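Local coordinates for protein L-hydantoinase (Arthrobacter aurescens, PDB 1GKR) that hydrolyses the cyclic amide of 5-substituted hydantoins, favouring aryl over alkyl derivatives, with two zinc ions bound in each subunit of a homotetramer, at residues Gln212-Glu217 / Pro287-Glu292; Ser241-Val246 / Ile295-Gln300; Tyr281-Pro286 / Trp329-Gly334; Met150-Pro155 / Glu185-Ile190. One frame throughout, in Å; residues are numbered along the deposited sequence.

Interaction 1 (Gln212-Glu217 / Pro287-Glu292); sequences QPVFQE and PVRSAE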
loop_
_atom_site.group_PDB
_atom_site.type_symbol
_atom_site.label_atom_id
_atom_site.label_comp_id
_atom_site.label_asym_id
_atom_site.label_seq_id
_atom_site.Cartn_x
_atom_site.Cartn_y
_atom_site.Cartn_z
ATOM N N GLN A 212 11.196 -16.478 19.990
ATOM C CA GLN A 212 11.551 -15.197 19.388
ATOM C C GLN A 212 11.086 -15.251 17.941
ATOM O O GLN A 212 11.884 -15.132 17.027
ATOM C CB GLN A 212 13.062 -14.983 19.446
ATOM C CG GLN A 212 13.641 -15.141 20.849
ATOM C CD GLN A 212 15.104 -14.722 20.961
ATOM O OE1 GLN A 212 15.778 -15.059 21.932
ATOM N NE2 GLN A 212 15.596 -13.979 19.977
ATOM N N PRO A 213 9.773 -15.436 17.724
ATOM C CA PRO A 213 9.144 -15.526 16.400
ATOM C C PRO A 213 9.337 -14.318 15.500
ATOM O O PRO A 213 9.757 -13.257 15.963
ATOM C CB PRO A 213 7.671 -15.781 16.733
ATOM C CG PRO A 213 7.497 -15.081 18.025
ATOM C CD PRO A 213 8.748 -15.448 18.784
ATOM N N VAL A 214 9.021 -14.474 14.217
ATOM C CA VAL A 214 9.198 -13.372 13.285
ATOM C C VAL A 214 8.286 -12.193 13.590
ATOM O O VAL A 214 8.693 -11.042 13.431
ATOM C CB VAL A 214 8.964 -13.789 11.799
ATOM C CG1 VAL A 214 9.694 -15.063 11.488
ATOM C CG2 VAL A 214 7.516 -13.946 11.527
ATOM N N PHE A 215 7.068 -12.462 14.055
ATOM C CA PHE A 215 6.152 -11.362 14.305
ATOM C C PHE A 215 6.715 -10.352 15.295
ATOM O O PHE A 215 6.454 -9.154 15.167
ATOM C CB PHE A 215 4.773 -11.890 14.718
ATOM C CG PHE A 215 4.568 -12.010 16.191
ATOM C CD1 PHE A 215 4.311 -10.882 16.966
ATOM C CD2 PHE A 215 4.586 -13.256 16.804
ATOM C CE1 PHE A 215 4.072 -10.988 18.333
ATOM C CE2 PHE A 215 4.349 -13.381 18.178
ATOM C CZ PHE A 215 4.091 -12.246 18.943
ATOM N N GLN A 216 7.510 -10.803 16.261
ATOM C CA GLN A 216 8.077 -9.843 17.200
ATOM C C GLN A 216 9.316 -9.181 16.602
ATOM O O GLN A 216 9.577 -8.004 16.858
ATOM C CB GLN A 216 8.376 -10.480 18.573
ATOM C CG GLN A 216 9.369 -11.619 18.627
ATOM C CD GLN A 216 10.801 -11.144 18.622
ATOM O OE1 GLN A 216 11.134 -10.117 19.218
ATOM N NE2 GLN A 216 11.670 -11.902 17.962
ATOM N N GLU A 217 10.066 -9.908 15.778
ATOM C CA GLU A 217 11.240 -9.306 15.157
ATOM C C GLU A 217 10.741 -8.209 14.232
ATOM O O GLU A 217 11.273 -7.098 14.193
ATOM C CB GLU A 217 12.021 -10.326 14.326
ATOM C CG GLU A 217 13.149 -9.702 13.514
ATOM C CD GLU A 217 13.918 -10.719 12.694
ATOM O OE1 GLU A 217 13.358 -11.773 12.355
ATOM O OE2 GLU A 217 15.087 -10.469 12.359
ATOM N N PRO A 287 16.770 -15.643 15.620
ATOM C CA PRO A 287 16.882 -17.052 15.232
ATOM C C PRO A 287 16.956 -17.255 13.724
ATOM O O PRO A 287 16.456 -16.432 12.944
ATOM C CB PRO A 287 15.606 -17.668 15.798
ATOM C CG PRO A 287 15.220 -16.749 16.908
ATOM C CD PRO A 287 15.502 -15.402 16.329
ATOM N N VAL A 288 17.591 -18.350 13.318
ATOM C CA VAL A 288 17.664 -18.695 11.909
ATOM C C VAL A 288 16.238 -19.122 11.607
ATOM O O VAL A 288 15.581 -19.743 12.442
ATOM C CB VAL A 288 18.612 -19.862 11.673
ATOM C CG1 VAL A 288 18.478 -20.367 10.256
ATOM C CG2 VAL A 288 20.029 -19.409 11.924
ATOM N N ARG A 289 15.746 -18.776 10.428
ATOM C CA ARG A 289 14.377 -19.104 10.078
ATOM C C ARG A 289 14.176 -20.349 9.209
ATOM O O ARG A 289 15.114 -21.096 8.932
ATOM C CB ARG A 289 13.734 -17.887 9.427
ATOM C CG ARG A 289 12.907 -17.042 10.384
ATOM C CD ARG A 289 13.671 -16.368 11.511
ATOM N NE ARG A 289 12.895 -16.489 12.747
ATOM C CZ ARG A 289 12.716 -15.525 13.649
ATOM N NH1 ARG A 289 13.250 -14.327 13.486
ATOM N NH2 ARG A 289 12.000 -15.771 14.734
ATOM N N SER A 290 12.939 -20.558 8.772
ATOM C CA SER A 290 12.579 -21.730 7.967
ATOM C C SER A 290 13.144 -21.807 6.551
ATOM O O SER A 290 13.518 -20.794 5.949
ATOM C CB SER A 290 11.060 -21.850 7.865
ATOM O OG SER A 290 10.580 -21.082 6.778
ATOM N N ALA A 291 13.156 -23.029 6.017
ATOM C CA ALA A 291 13.651 -23.294 4.668
ATOM C C ALA A 291 12.871 -22.493 3.634
ATOM O O ALA A 291 13.444 -21.985 2.675
ATOM C CB ALA A 291 13.549 -24.781 4.358
ATOM N N GLU A 292 11.563 -22.389 3.835
ATOM C CA GLU A 292 10.721 -21.638 2.921
ATOM C C GLU A 292 11.139 -20.187 2.887
ATOM O O GLU A 292 11.243 -19.601 1.811
ATOM C CB GLU A 292 9.275 -21.708 3.352
ATOM C CG GLU A 292 8.775 -23.105 3.512
ATOM C CD GLU A 292 7.362 -23.115 4.052
ATOM O OE1 GLU A 292 6.470 -22.510 3.395
ATOM O OE2 GLU A 292 7.146 -23.718 5.135
#

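Interaction 2 (Ser241-Val246 / Ile295-Gln300); sequences SNPDGV and IRLWEQ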
loop_
_atom_site.group_PDB
_atom_site.type_symbol
_atom_site.label_atom_id
_atom_site.label_comp_id
_atom_site.label_asym_id
_atom_site.label_seq_id
_atom_site.Cartn_x
_atom_site.Cartn_y
_atom_site.Cartn_z
ATOM N N SER A 241 16.575 -11.576 9.856
ATOM C CA SER A 241 16.467 -13.008 9.589
ATOM C C SER A 241 15.387 -13.508 8.654
ATOM O O SER A 241 15.460 -14.659 8.225
ATOM C CB SER A 241 16.254 -13.751 10.896
ATOM O OG SER A 241 14.903 -13.584 11.309
ATOM N N ASN A 242 14.387 -12.684 8.353
ATOM C CA ASN A 242 13.285 -13.146 7.523
ATOM C C ASN A 242 12.884 -12.232 6.369
ATOM O O ASN A 242 13.019 -11.019 6.448
ATOM C CB ASN A 242 12.084 -13.405 8.425
ATOM C CG ASN A 242 11.424 -12.125 8.883
ATOM O OD1 ASN A 242 10.619 -11.536 8.158
ATOM N ND2 ASN A 242 11.772 -11.675 10.081
ATOM N N PRO A 243 12.325 -12.815 5.298
ATOM C CA PRO A 243 11.886 -12.113 4.090
ATOM C C PRO A 243 10.955 -10.937 4.327
ATOM O O PRO A 243 11.112 -9.876 3.709
ATOM C CB PRO A 243 11.194 -13.207 3.277
ATOM C CG PRO A 243 11.717 -14.489 3.842
ATOM C CD PRO A 243 11.808 -14.195 5.301
ATOM N N ASP A 244 9.974 -11.122 5.203
ATOM C CA ASP A 244 9.024 -10.052 5.471
ATOM C C ASP A 244 9.660 -8.813 6.084
ATOM O O ASP A 244 9.236 -7.693 5.804
ATOM C CB ASP A 244 7.885 -10.550 6.360
ATOM C CG ASP A 244 7.058 -11.634 5.694
ATOM O OD1 ASP A 244 6.791 -11.515 4.480
ATOM O OD2 ASP A 244 6.667 -12.603 6.380
ATOM N N GLY A 245 10.675 -9.012 6.916
ATOM C CA GLY A 245 11.342 -7.885 7.530
ATOM C C GLY A 245 12.142 -7.137 6.484
ATOM O O GLY A 245 12.212 -5.899 6.487
ATOM N N VAL A 246 12.759 -7.890 5.581
ATOM C CA VAL A 246 13.538 -7.275 4.523
ATOM C C VAL A 246 12.597 -6.377 3.732
ATOM O O VAL A 246 12.912 -5.215 3.464
ATOM C CB VAL A 246 14.161 -8.331 3.579
ATOM C CG1 VAL A 246 14.832 -7.650 2.397
ATOM C CG2 VAL A 246 15.188 -9.151 4.344
ATOM N N ILE A 295 14.437 -19.471 0.924
ATOM C CA ILE A 295 14.363 -19.278 -0.523
ATOM C C ILE A 295 14.132 -17.805 -0.851
ATOM O O ILE A 295 14.850 -17.226 -1.661
ATOM C CB ILE A 295 13.216 -20.105 -1.132
ATOM C CG1 ILE A 295 13.542 -21.590 -1.024
ATOM C CG2 ILE A 295 13.014 -19.738 -2.577
ATOM C CD1 ILE A 295 12.325 -22.451 -1.117
ATOM N N ARG A 296 13.126 -17.209 -0.216
ATOM C CA ARG A 296 12.796 -15.803 -0.420
ATOM C C ARG A 296 14.016 -14.925 -0.193
ATOM O O ARG A 296 14.339 -14.063 -1.006
ATOM C CB ARG A 296 11.704 -15.380 0.551
ATOM C CG ARG A 296 10.314 -15.830 0.193
ATOM C CD ARG A 296 9.575 -14.703 -0.512
ATOM N NE ARG A 296 9.205 -13.596 0.376
ATOM C CZ ARG A 296 8.529 -13.741 1.518
ATOM N NH1 ARG A 296 8.152 -14.951 1.932
ATOM N NH2 ARG A 296 8.208 -12.673 2.240
ATOM N N LEU A 297 14.680 -15.145 0.932
ATOM C CA LEU A 297 15.864 -14.384 1.296
ATOM C C LEU A 297 16.872 -14.347 0.160
ATOM O O LEU A 297 17.393 -13.276 -0.185
ATOM C CB LEU A 297 16.507 -15.010 2.528
ATOM C CG LEU A 297 16.636 -14.185 3.806
ATOM C CD1 LEU A 297 15.388 -13.379 4.075
ATOM C CD2 LEU A 297 16.912 -15.147 4.952
ATOM N N TRP A 298 17.146 -15.511 -0.426
ATOM C CA TRP A 298 18.107 -15.590 -1.522
ATOM C C TRP A 298 17.684 -14.794 -2.750
ATOM O O TRP A 298 18.534 -14.259 -3.467
ATOM C CB TRP A 298 18.364 -17.034 -1.915
ATOM C CG TRP A 298 19.422 -17.699 -1.093
ATOM C CD1 TRP A 298 19.239 -18.620 -0.087
ATOM C CD2 TRP A 298 20.837 -17.558 -1.249
ATOM N NE1 TRP A 298 20.451 -19.065 0.378
ATOM C CE2 TRP A 298 21.451 -18.433 -0.314
ATOM C CE3 TRP A 298 21.648 -16.782 -2.090
ATOM C CZ2 TRP A 298 22.840 -18.553 -0.197
ATOM C CZ3 TRP A 298 23.031 -16.898 -1.978
ATOM C CH2 TRP A 298 23.614 -17.781 -1.035
ATOM N N GLU A 299 16.381 -14.721 -2.999
ATOM C CA GLU A 299 15.886 -13.949 -4.132
ATOM C C GLU A 299 16.086 -12.469 -3.832
ATOM O O GLU A 299 16.581 -11.703 -4.654
ATOM C CB GLU A 299 14.406 -14.209 -4.350
ATOM C CG GLU A 299 14.084 -15.518 -5.024
ATOM C CD GLU A 299 12.585 -15.750 -5.118
ATOM O OE1 GLU A 299 11.858 -14.788 -5.469
ATOM O OE2 GLU A 299 12.138 -16.891 -4.845
ATOM N N GLN A 300 15.700 -12.073 -2.632
ATOM C CA GLN A 300 15.833 -10.689 -2.230
ATOM C C GLN A 300 17.281 -10.230 -2.314
ATOM O O GLN A 300 17.557 -9.084 -2.672
ATOM C CB GLN A 300 15.301 -10.522 -0.811
ATOM C CG GLN A 300 13.878 -11.006 -0.657
ATOM C CD GLN A 300 13.339 -10.748 0.721
ATOM O OE1 GLN A 300 13.958 -11.124 1.720
ATOM N NE2 GLN A 300 12.178 -10.113 0.793
#

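Interaction 3 (Tyr281-Pro286 / Trp329-Gly334); sequences YMKVAP and WKAGNG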
loop_
_atom_site.group_PDB
_atom_site.type_symbol
_atom_site.label_atom_id
_atom_site.label_comp_id
_atom_site.label_asym_id
_atom_site.label_seq_id
_atom_site.Cartn_x
_atom_site.Cartn_y
_atom_site.Cartn_z
ATOM N N TYR A 281 25.075 -24.706 18.118
ATOM C CA TYR A 281 26.086 -23.976 17.361
ATOM C C TYR A 281 25.466 -23.121 16.276
ATOM O O TYR A 281 26.146 -22.412 15.544
ATOM C CB TYR A 281 27.094 -24.967 16.777
ATOM C CG TYR A 281 27.944 -25.558 17.867
ATOM C CD1 TYR A 281 28.860 -24.760 18.560
ATOM C CD2 TYR A 281 27.763 -26.879 18.290
ATOM C CE1 TYR A 281 29.566 -25.254 19.647
ATOM C CE2 TYR A 281 28.464 -27.387 19.380
ATOM C CZ TYR A 281 29.362 -26.567 20.054
ATOM O OH TYR A 281 30.048 -27.041 21.147
ATOM N N MET A 282 24.151 -23.180 16.216
ATOM C CA MET A 282 23.370 -22.458 15.237
ATOM C C MET A 282 22.447 -21.510 15.991
ATOM O O MET A 282 21.676 -20.767 15.392
ATOM C CB MET A 282 22.558 -23.476 14.456
ATOM C CG MET A 282 21.568 -22.908 13.512
ATOM S SD MET A 282 20.318 -24.141 13.160
ATOM C CE MET A 282 21.297 -25.545 13.124
ATOM N N LYS A 283 22.521 -21.549 17.318
ATOM C CA LYS A 283 21.677 -20.681 18.123
ATOM C C LYS A 283 22.209 -19.271 18.059
ATOM O O LYS A 283 23.265 -18.967 18.616
ATOM C CB LYS A 283 21.645 -21.127 19.575
ATOM C CG LYS A 283 20.671 -20.313 20.385
ATOM C CD LYS A 283 20.635 -20.759 21.820
ATOM C CE LYS A 283 19.784 -19.828 22.647
ATOM N NZ LYS A 283 19.859 -20.194 24.074
ATOM N N VAL A 284 21.465 -18.405 17.385
ATOM C CA VAL A 284 21.880 -17.026 17.234
ATOM C C VAL A 284 20.635 -16.137 17.411
ATOM O O VAL A 284 19.516 -16.649 17.472
ATOM C CB VAL A 284 22.546 -16.884 15.844
ATOM C CG1 VAL A 284 21.504 -16.716 14.790
ATOM C CG2 VAL A 284 23.563 -15.765 15.852
ATOM N N ALA A 285 20.803 -14.825 17.537
ATOM C CA ALA A 285 19.634 -13.949 17.714
ATOM C C ALA A 285 19.721 -12.757 16.803
ATOM O O ALA A 285 20.713 -12.024 16.844
ATOM C CB ALA A 285 19.540 -13.469 19.128
ATOM N N PRO A 286 18.685 -12.532 15.977
ATOM C CA PRO A 286 17.447 -13.310 15.837
ATOM C C PRO A 286 17.716 -14.730 15.366
ATOM O O PRO A 286 18.740 -15.004 14.744
ATOM C CB PRO A 286 16.661 -12.547 14.777
ATOM C CG PRO A 286 17.255 -11.215 14.783
ATOM C CD PRO A 286 18.714 -11.459 14.985
ATOM N N TRP A 329 18.010 -23.547 26.467
ATOM C CA TRP A 329 18.068 -22.321 27.243
ATOM C C TRP A 329 19.392 -22.131 27.982
ATOM O O TRP A 329 19.604 -21.093 28.605
ATOM C CB TRP A 329 16.922 -22.273 28.256
ATOM C CG TRP A 329 15.604 -22.645 27.671
ATOM C CD1 TRP A 329 14.909 -23.796 27.886
ATOM C CD2 TRP A 329 14.863 -21.907 26.694
ATOM N NE1 TRP A 329 13.783 -23.828 27.097
ATOM C CE2 TRP A 329 13.732 -22.680 26.353
ATOM C CE3 TRP A 329 15.050 -20.667 26.067
ATOM C CZ2 TRP A 329 12.795 -22.256 25.417
ATOM C CZ3 TRP A 329 14.121 -20.246 25.137
ATOM C CH2 TRP A 329 13.005 -21.039 24.817
ATOM N N LYS A 330 20.296 -23.103 27.911
ATOM C CA LYS A 330 21.566 -22.964 28.626
ATOM C C LYS A 330 22.759 -22.751 27.716
ATOM O O LYS A 330 23.908 -22.821 28.152
ATOM C CB LYS A 330 21.808 -24.176 29.522
ATOM C CG LYS A 330 20.762 -24.292 30.618
ATOM C CD LYS A 330 21.145 -25.341 31.659
ATOM C CE LYS A 330 20.000 -25.535 32.682
ATOM N NZ LYS A 330 20.198 -26.758 33.589
ATOM N N ALA A 331 22.479 -22.496 26.445
ATOM C CA ALA A 331 23.530 -22.242 25.480
ATOM C C ALA A 331 23.431 -20.763 25.123
ATOM O O ALA A 331 22.329 -20.206 25.059
ATOM C CB ALA A 331 23.327 -23.110 24.253
ATOM N N GLY A 332 24.576 -20.118 24.917
ATOM C CA GLY A 332 24.556 -18.707 24.565
ATOM C C GLY A 332 24.414 -18.471 23.072
ATOM O O GLY A 332 24.650 -19.366 22.267
ATOM N N ASN A 333 24.029 -17.259 22.698
ATOM C CA ASN A 333 23.869 -16.920 21.288
ATOM C C ASN A 333 25.187 -16.528 20.628
ATOM O O ASN A 333 26.076 -15.955 21.270
ATOM C CB ASN A 333 22.882 -15.758 21.117
ATOM C CG ASN A 333 21.496 -16.090 21.626
ATOM O OD1 ASN A 333 21.069 -17.248 21.597
ATOM N ND2 ASN A 333 20.773 -15.071 22.079
ATOM N N GLY A 334 25.315 -16.827 19.344
ATOM C CA GLY A 334 26.523 -16.441 18.656
ATOM C C GLY A 334 27.096 -17.499 17.753
ATOM O O GLY A 334 26.818 -18.682 17.910
HETATM O O HOH W 1 27.983 -21.068 17.191
#

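Interaction 4 (Met150-Pro155 / Glu185-Ile190); sequences MAASVP and ENETII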
loop_
_atom_site.group_PDB
_atom_site.type_symbol
_atom_site.label_atom_id
_atom_site.label_comp_id
_atom_site.label_asym_id
_atom_site.label_seq_id
_atom_site.Cartn_x
_atom_site.Cartn_y
_atom_site.Cartn_z
ATOM N N MET A 150 17.386 -3.142 21.181
ATOM C CA MET A 150 15.992 -3.030 21.572
ATOM C C MET A 150 15.636 -4.244 22.407
ATOM O O MET A 150 14.589 -4.281 23.045
ATOM C CB MET A 150 15.096 -2.934 20.333
ATOM C CG MET A 150 15.312 -1.644 19.544
ATOM S SD MET A 150 14.388 -1.530 17.999
ATOM C CE MET A 150 12.716 -1.461 18.621
ATOM N N ALA A 151 16.528 -5.229 22.392
ATOM C CA ALA A 151 16.380 -6.462 23.160
ATOM C C ALA A 151 17.809 -6.799 23.570
ATOM O O ALA A 151 18.696 -6.918 22.716
ATOM C CB ALA A 151 15.790 -7.554 22.302
ATOM N N ALA A 152 18.036 -6.928 24.879
ATOM C CA ALA A 152 19.373 -7.188 25.415
ATOM C C ALA A 152 19.856 -8.570 25.090
ATOM O O ALA A 152 19.204 -9.309 24.365
ATOM C CB ALA A 152 19.398 -6.970 26.930
ATOM N N SER A 153 21.024 -8.902 25.619
ATOM C CA SER A 153 21.614 -10.221 25.418
ATOM C C SER A 153 22.622 -10.438 26.544
ATOM O O SER A 153 22.831 -11.568 27.006
ATOM C CB SER A 153 22.312 -10.310 24.052
ATOM O OG SER A 153 22.760 -11.635 23.783
ATOM N N VAL A 154 23.232 -9.334 26.978
ATOM C CA VAL A 154 24.211 -9.355 28.056
ATOM C C VAL A 154 23.842 -8.269 29.055
ATOM O O VAL A 154 24.530 -7.257 29.163
ATOM C CB VAL A 154 25.640 -9.091 27.533
ATOM C CG1 VAL A 154 26.115 -10.268 26.678
ATOM C CG2 VAL A 154 25.663 -7.803 26.721
ATOM N N PRO A 155 22.731 -8.463 29.789
ATOM C CA PRO A 155 22.267 -7.491 30.788
ATOM C C PRO A 155 23.372 -7.099 31.774
ATOM O O PRO A 155 24.212 -7.931 32.143
ATOM C CB PRO A 155 21.105 -8.221 31.459
ATOM C CG PRO A 155 20.536 -9.025 30.326
ATOM C CD PRO A 155 21.786 -9.591 29.683
ATOM N N GLU A 185 14.415 -6.463 18.129
ATOM C CA GLU A 185 13.544 -7.529 18.614
ATOM C C GLU A 185 12.749 -6.937 19.756
ATOM O O GLU A 185 13.100 -5.882 20.270
ATOM C CB GLU A 185 14.331 -8.743 19.092
ATOM C CG GLU A 185 14.933 -9.538 17.952
ATOM C CD GLU A 185 15.373 -10.911 18.380
ATOM O OE1 GLU A 185 16.513 -11.052 18.883
ATOM O OE2 GLU A 185 14.559 -11.842 18.221
ATOM N N ASN A 186 11.663 -7.586 20.142
ATOM C CA ASN A 186 10.870 -7.062 21.241
ATOM C C ASN A 186 11.230 -7.827 22.515
ATOM O O ASN A 186 10.820 -8.971 22.716
ATOM C CB ASN A 186 9.381 -7.195 20.944
ATOM C CG ASN A 186 8.547 -6.422 21.921
ATOM O OD1 ASN A 186 8.650 -6.625 23.129
ATOM N ND2 ASN A 186 7.725 -5.514 21.415
ATOM N N GLU A 187 12.015 -7.177 23.366
ATOM C CA GLU A 187 12.482 -7.773 24.612
ATOM C C GLU A 187 11.394 -8.394 25.469
ATOM O O GLU A 187 11.467 -9.549 25.872
ATOM C CB GLU A 187 13.216 -6.716 25.428
ATOM C CG GLU A 187 13.590 -7.170 26.805
ATOM C CD GLU A 187 14.958 -6.674 27.212
ATOM O OE1 GLU A 187 15.968 -7.211 26.691
ATOM O OE2 GLU A 187 15.023 -5.739 28.046
ATOM N N THR A 188 10.380 -7.594 25.735
ATOM C CA THR A 188 9.263 -7.975 26.566
ATOM C C THR A 188 8.409 -9.134 26.084
ATOM O O THR A 188 7.909 -9.910 26.894
ATOM C CB THR A 188 8.412 -6.739 26.793
ATOM O OG1 THR A 188 8.747 -6.182 28.059
ATOM C CG2 THR A 188 6.982 -7.047 26.745
ATOM N N ILE A 189 8.228 -9.242 24.773
ATOM C CA ILE A 189 7.433 -10.325 24.206
ATOM C C ILE A 189 8.248 -11.601 24.252
ATOM O O ILE A 189 7.721 -12.675 24.530
ATOM C CB ILE A 189 7.027 -10.012 22.756
ATOM C CG1 ILE A 189 5.907 -8.967 22.767
ATOM C CG2 ILE A 189 6.595 -11.291 22.031
ATOM C CD1 ILE A 189 5.625 -8.359 21.419
ATOM N N ILE A 190 9.543 -11.480 23.991
ATOM C CA ILE A 190 10.409 -12.641 24.039
ATOM C C ILE A 190 10.348 -13.236 25.440
ATOM O O ILE A 190 10.227 -14.450 25.592
ATOM C CB ILE A 190 11.846 -12.277 23.686
ATOM C CG1 ILE A 190 11.915 -11.908 22.210
ATOM C CG2 ILE A 190 12.762 -13.447 23.959
ATOM C CD1 ILE A 190 13.282 -11.489 21.741
#

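Interaction 1 (Gln212-Glu217 / Pro287-Glu292)
Arg289 reaches out of the loop ahead of helix 291-303 and lays its guanidinium against the start of helix 214-231, joining two outer elements of the TIM barrel typical of amidohydrolases. Its NH1 forms a salt bridge with Glu217, 2.8 Å from OE1, the carboxylate and guanidinium planes being 37° apart. NH2 turns to the carbonyl O of Gln212, which lies near the guanidinium plane; the modelled separation of this hydrogen bond is too short to be trusted in detail. One face of the guanidinium carries Val214 CG1, centred 3.7 Å above the plane. Pro287 CD lies over the opposite face, displaced toward the rim, so the group is held between two aliphatic surfaces. The same proline ring meets Gln212, where Pro287 CG is 3.8 Å from CB of the glutamine. An alanine in place of Pro287 would probably leave one guanidinium face without its CD cover and open a gap beside Gln212 CB.

Further out, Glu209 pairs with Arg289 NE, and Ser241 OG bonds both Arg289 NH1 and Glu217 OE1. Glu217 CG stands anti to the backbone N (chi1 172°), and the extended chain beyond it carries the carboxylate across to the arginine. This buried ion pair lies close to the metal centre, the side chain of Glu217 being about 6 Å from that of the zinc ligand His239. Inside the first turn, Gln216 NE2 donates to Pro213 O at 3.1 Å, from 19° outside the carbonyl plane.

Interaction 2 (Ser241-Val246 / Ile295-Gln300)
Pro243 CB sits over the centre of one face of the Arg296 guanidinium, and Asp244 OD1 is at its edge, near the plane. This is a junction between neighbouring outer helices of the TIM barrel, 243-254 and 291-303. The pyrrolidine ring and the arginine chain cross at about a right angle, and Pro243 CG also packs on Arg296 CB. At the edge, NH2 forms a salt bridge with Asp244 OD1 at 2.9 Å. The arginine keeps this bond within 4° of its own plane, whereas the oxygen is approached from above the carboxylate. An alanine at Arg296 would probably leave Asp244 without its charged mate here and Pro243 CB without its guanidinium cover.

The second flat group, the amide of Gln300, ends an extended chain whose CG is anti to the carbonyl carbon (chi1 -55°), and reaches Pro243. NE2 donates to Pro243 O over 3.1 Å, nearly straight at 168°, and the acceptor lies in the amide plane; NE2 is also held by Glu247. The OE1 branch instead meets Val246 tip to tip, 3.4 Å from CB. Nearer Ser241, Leu297 CD1 packs on Pro243 CG at 3.8 Å and Val246 CG2 at 4.2 Å, while Leu297 CD2 lies against Ser241 O. The proline is thus flanked by three residues of the facing helix. Asn242 is the N-cap of helix 243-254: its OD1 accepts from Gly245 N at 2.8 Å.

Interaction 3 (Tyr281-Pro286 / Trp329-Gly334)
Tyr281 meets Gly334 through a water, which donates to both carbonyl O atoms, Tyr281 O and Gly334 O. Two residues on, the carbonyl O of Lys283 accepts from Gly334 N, a 3.1 Å bond lying in the carbonyl plane; Asn333 CA adds a CA-H...O contact to the same oxygen. The Lys283 side chain makes the most extensive contact. Its CG is anti to the backbone N (chi1 -175°), and the fully extended chain beyond carries NZ to Ala331 O at 2.7 Å. Val328 O takes a second bond from this buried ammonium, and the ring of Tyr208 adds a cation-pi contact. Along the way, Asn333 OD1 lies against the methylenes, 3.1 Å from Lys283 CE. Val284 turns its CB away, yet CG2 still rests near Gly334 N, 4.0 Å off. At Ala285 the methyl packs on the amide of Asn333, with CB 3.6 Å from ND2. A cis peptide then leads into Pro286. The two loops thus meet beside the two-zinc active site of this amidohydrolase: the side chains of Val284 and Ala285 are each about 4 Å from those of zinc ligands, Asp312 and His183 respectively.

Interaction 4 (Met150-Pro155 / Glu185-Ile190)
Ala152 and Glu187 make the polar bond of this contact: the backbone N of Ala152 donates to Glu187 OE1 at 2.8 Å, with a nearly straight N-H...O angle of 163°. The oxygen is met on its syn side, 32° out of the carboxylate plane, and Ala152 CB lies 3.4 Å from the same Glu187 OE1. Glu187 CG is anti to the backbone N (chi1 173°), the chain is bent at chi2, and OE1 meets the loop at Ala152. Next to it the packing is close and buried. Ala151 CB meets Glu185 CB at 3.7 Å, Met150 CB lies against Glu185 O, and Glu187 CB comes to 3.7 Å from Met150 O.

Beyond Ala152 the loop leaves the helix. Ser153, Val154 and Pro155 are poorly ordered and make no contact with 185-190, and Ser153 and Pro155 are exposed.

Glu185 OE1 is hydrogen-bonded to NE2 of the zinc ligand His183, just past strand 179-182. Asn186 caps helix 187-199 through its OD1, which takes Ile189 N at 3.1 Å, while its ND2 bonds Asp163 of a neighbouring subunit. The loop between helices 132-140 and 163-176 thus lies against the start of helix 187-199, with Met150 also touching helix 214-231.

All four contacts lie in the amidohydrolase barrel; interactions 1, 3 and 4 come close to zinc ligands, interaction 2 less so. Interaction 4 closes along the chain before the others open, whereas interactions 1, 2 and 3 interleave, their segments alternating in sequence. Interactions 1 and 2, with centres 11 Å apart, share helix 291-303 and are bridged by Asn242 ND2 bonding Glu217 OE1. Interactions 1 and 4, 15 Å apart, meet through Gln216, which bonds Glu185 and Asn186. Ala285 of interaction 3 touches both Gln212 and Glu185. Only interactions 2 and 4, 22 Å apart, do not touch. Loops and helix starts that carry or flank zinc ligands are therefore tied into one continuous network.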